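Local coordinates for protein 3-dehydroquinate dehydratase (Aquifex aeolicus, PDB 2EGZ) that catalyses the cis-dehydration of 3-dehydroquinate to 3-dehydroshikimate, the third step of the chorismate pathway, through a Schiff base with the substrate, at residues I113-F118 against I143-N148. Sequence-based numbering, arbitrary orientation.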
loop_
_atom_site.group_PDB
_atom_site.type_symbol
_atom_site.label_atom_id
_atom_site.label_comp_id
_atom_site.label_asym_id
_atom_site.label_seq_id
_atom_site.Cartn_x
_atom_site.Cartn_y
_atom_site.Cartn_z
ATOM N N ILE B 113 -7.610 -11.999 5.073
ATOM C CA ILE B 113 -6.896 -11.082 4.195
ATOM C C ILE B 113 -7.391 -9.702 4.572
ATOM O O ILE B 113 -8.543 -9.345 4.319
ATOM C CB ILE B 113 -7.178 -11.403 2.724
ATOM C CG1 ILE B 113 -6.612 -12.793 2.403
ATOM C CG2 ILE B 113 -6.544 -10.341 1.826
ATOM C CD1 ILE B 113 -6.938 -13.303 1.008
ATOM N N SER B 114 -6.506 -8.933 5.192
ATOM C CA SER B 114 -6.854 -7.620 5.707
ATOM C C SER B 114 -6.437 -6.365 4.954
ATOM O O SER B 114 -5.526 -6.368 4.125
ATOM C CB SER B 114 -6.327 -7.512 7.135
ATOM O OG SER B 114 -4.913 -7.653 7.139
ATOM N N TYR B 115 -7.130 -5.284 5.293
ATOM C CA TYR B 115 -6.886 -3.963 4.738
ATOM C C TYR B 115 -7.133 -2.982 5.873
ATOM O O TYR B 115 -8.181 -3.035 6.518
ATOM C CB TYR B 115 -7.859 -3.649 3.599
ATOM C CG TYR B 115 -7.817 -2.189 3.198
ATOM C CD1 TYR B 115 -6.737 -1.676 2.484
ATOM C CD2 TYR B 115 -8.815 -1.302 3.608
ATOM C CE1 TYR B 115 -6.641 -0.314 2.197
ATOM C CE2 TYR B 115 -8.731 0.062 3.326
ATOM C CZ TYR B 115 -7.639 0.548 2.623
ATOM O OH TYR B 115 -7.530 1.901 2.373
ATOM N N HIS B 116 -6.176 -2.102 6.136
ATOM C CA HIS B 116 -6.357 -1.120 7.196
ATOM C C HIS B 116 -6.169 0.301 6.683
ATOM O O HIS B 116 -5.314 0.559 5.836
ATOM C CB HIS B 116 -5.355 -1.340 8.335
ATOM C CG HIS B 116 -5.355 -2.726 8.897
ATOM N ND1 HIS B 116 -4.887 -3.814 8.195
ATOM C CD2 HIS B 116 -5.739 -3.196 10.107
ATOM C CE1 HIS B 116 -4.983 -4.896 8.949
ATOM N NE2 HIS B 116 -5.496 -4.549 10.113
ATOM N N ASN B 117 -6.984 1.221 7.183
ATOM C CA ASN B 117 -6.833 2.627 6.823
ATOM C C ASN B 117 -7.011 3.375 8.127
ATOM O O ASN B 117 -8.120 3.492 8.645
ATOM C CB ASN B 117 -7.874 3.095 5.801
ATOM C CG ASN B 117 -7.558 4.491 5.264
ATOM O OD1 ASN B 117 -7.270 5.411 6.034
ATOM N ND2 ASN B 117 -7.610 4.651 3.946
ATOM N N PHE B 118 -5.902 3.865 8.664
ATOM C CA PHE B 118 -5.897 4.575 9.934
ATOM C C PHE B 118 -6.313 6.038 9.850
ATOM O O PHE B 118 -6.342 6.735 10.867
ATOM C CB PHE B 118 -4.502 4.458 10.552
ATOM C CG PHE B 118 -4.097 3.040 10.844
ATOM C CD1 PHE B 118 -4.513 2.412 12.012
ATOM C CD2 PHE B 118 -3.353 2.312 9.921
ATOM C CE1 PHE B 118 -4.200 1.073 12.257
ATOM C CE2 PHE B 118 -3.034 0.975 10.155
ATOM C CZ PHE B 118 -3.460 0.356 11.326
ATOM N N ILE B 143 -11.706 -5.671 6.994
ATOM C CA ILE B 143 -11.550 -4.247 6.720
ATOM C C ILE B 143 -11.586 -3.496 8.044
ATOM O O ILE B 143 -12.558 -3.591 8.786
ATOM C CB ILE B 143 -12.695 -3.712 5.819
ATOM C CG1 ILE B 143 -12.704 -4.456 4.485
ATOM C CG2 ILE B 143 -12.519 -2.213 5.575
ATOM C CD1 ILE B 143 -13.858 -4.068 3.577
ATOM N N ALA B 144 -10.520 -2.762 8.341
ATOM C CA ALA B 144 -10.447 -1.979 9.572
ATOM C C ALA B 144 -10.117 -0.550 9.149
ATOM O O ALA B 144 -8.984 -0.261 8.763
ATOM C CB ALA B 144 -9.356 -2.531 10.482
ATOM N N VAL B 145 -11.108 0.336 9.221
ATOM C CA VAL B 145 -10.927 1.725 8.799
ATOM C C VAL B 145 -11.473 2.743 9.800
ATOM O O VAL B 145 -12.510 2.522 10.428
ATOM C CB VAL B 145 -11.606 1.968 7.431
ATOM C CG1 VAL B 145 -10.977 1.074 6.372
ATOM C CG2 VAL B 145 -13.110 1.683 7.532
ATOM N N LYS B 146 -10.773 3.865 9.937
ATOM C CA LYS B 146 -11.191 4.900 10.870
ATOM C C LYS B 146 -12.429 5.641 10.395
ATOM O O LYS B 146 -12.488 6.125 9.260
ATOM C CB LYS B 146 -10.069 5.917 11.104
ATOM C CG LYS B 146 -10.470 7.030 12.071
ATOM C CD LYS B 146 -9.358 8.045 12.290
ATOM C CE LYS B 146 -9.808 9.156 13.238
ATOM N NZ LYS B 146 -8.768 10.210 13.404
ATOM N N ALA B 147 -13.420 5.723 11.272
ATOM C CA ALA B 147 -14.645 6.435 10.961
ATOM C C ALA B 147 -14.456 7.861 11.468
ATOM O O ALA B 147 -14.001 8.075 12.597
ATOM C CB ALA B 147 -15.840 5.773 11.652
ATOM N N ASN B 148 -14.789 8.833 10.630
ATOM C CA ASN B 148 -14.657 10.233 11.009
ATOM C C ASN B 148 -16.034 10.854 11.240
ATOM O O ASN B 148 -16.174 12.077 11.377
ATOM C CB ASN B 148 -13.882 10.990 9.928
ATOM C CG ASN B 148 -12.422 10.576 9.868
ATOM O OD1 ASN B 148 -11.975 9.958 8.901
ATOM N ND2 ASN B 148 -11.675 10.901 10.917
#
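Tyr115 reaches along the outer face of the sheet to overlap Val145, its CE2 lying 3.9 Å from Val145 CG1, while Ile143 CG2 stands at the ring's edge, near its plane. With CG anti to the backbone N (chi1 168°), the ring runs forward along its own strand, so that its hydroxyl comes beside Asn117. There Asn117 ND2 donates to Tyr115 OH over 3.2 Å, with the oxygen tilted slightly from the amide plane, and Asn117 OD1 accepts from the backbone N-H groups of Glu119 and Leu120, fixing the amide's rotation just where the strand ends. The hydroxyl also makes a weak hydrogen bond with Ser35 OG of the second subunit, on which Asn117 packs too. A tyrosine suits this place because it is apolar around the ring and polar at the tip; an alanine here would probably leave Ile143 and Val145 less covered and free the Asn117 amide from one of its bonds. The branched Val145 also packs its CG1 on Asn117 CB. On the barrel's inner face the small Ala144 lets its CB lie 3.7 Å from CD2 of His116, the catalytic proton donor/acceptor, which neighbours Arg61 and the Schiff-base lysine, Lys142. His116 NE2 hydrogen-bonds a tartrate, probably from the crystallisation liquor, consistent with a substrate pocket here. Between the faces, parallel-strand hydrogen bonds grip Ala144 twice, its N by Tyr115 O and its O by Asn117 N (2.9 Å); Lys146 N follows onto Asn117 O. Strands 110-117 and 140-146 belong to one beta-alpha-beta unit of the TIM barrel; its helix 124-136 covers Tyr115 and Ile143, helix 150-160 packs on Ile143 and Val145, and strands 86-90 and 168-172 continue the sheet beyond the pair.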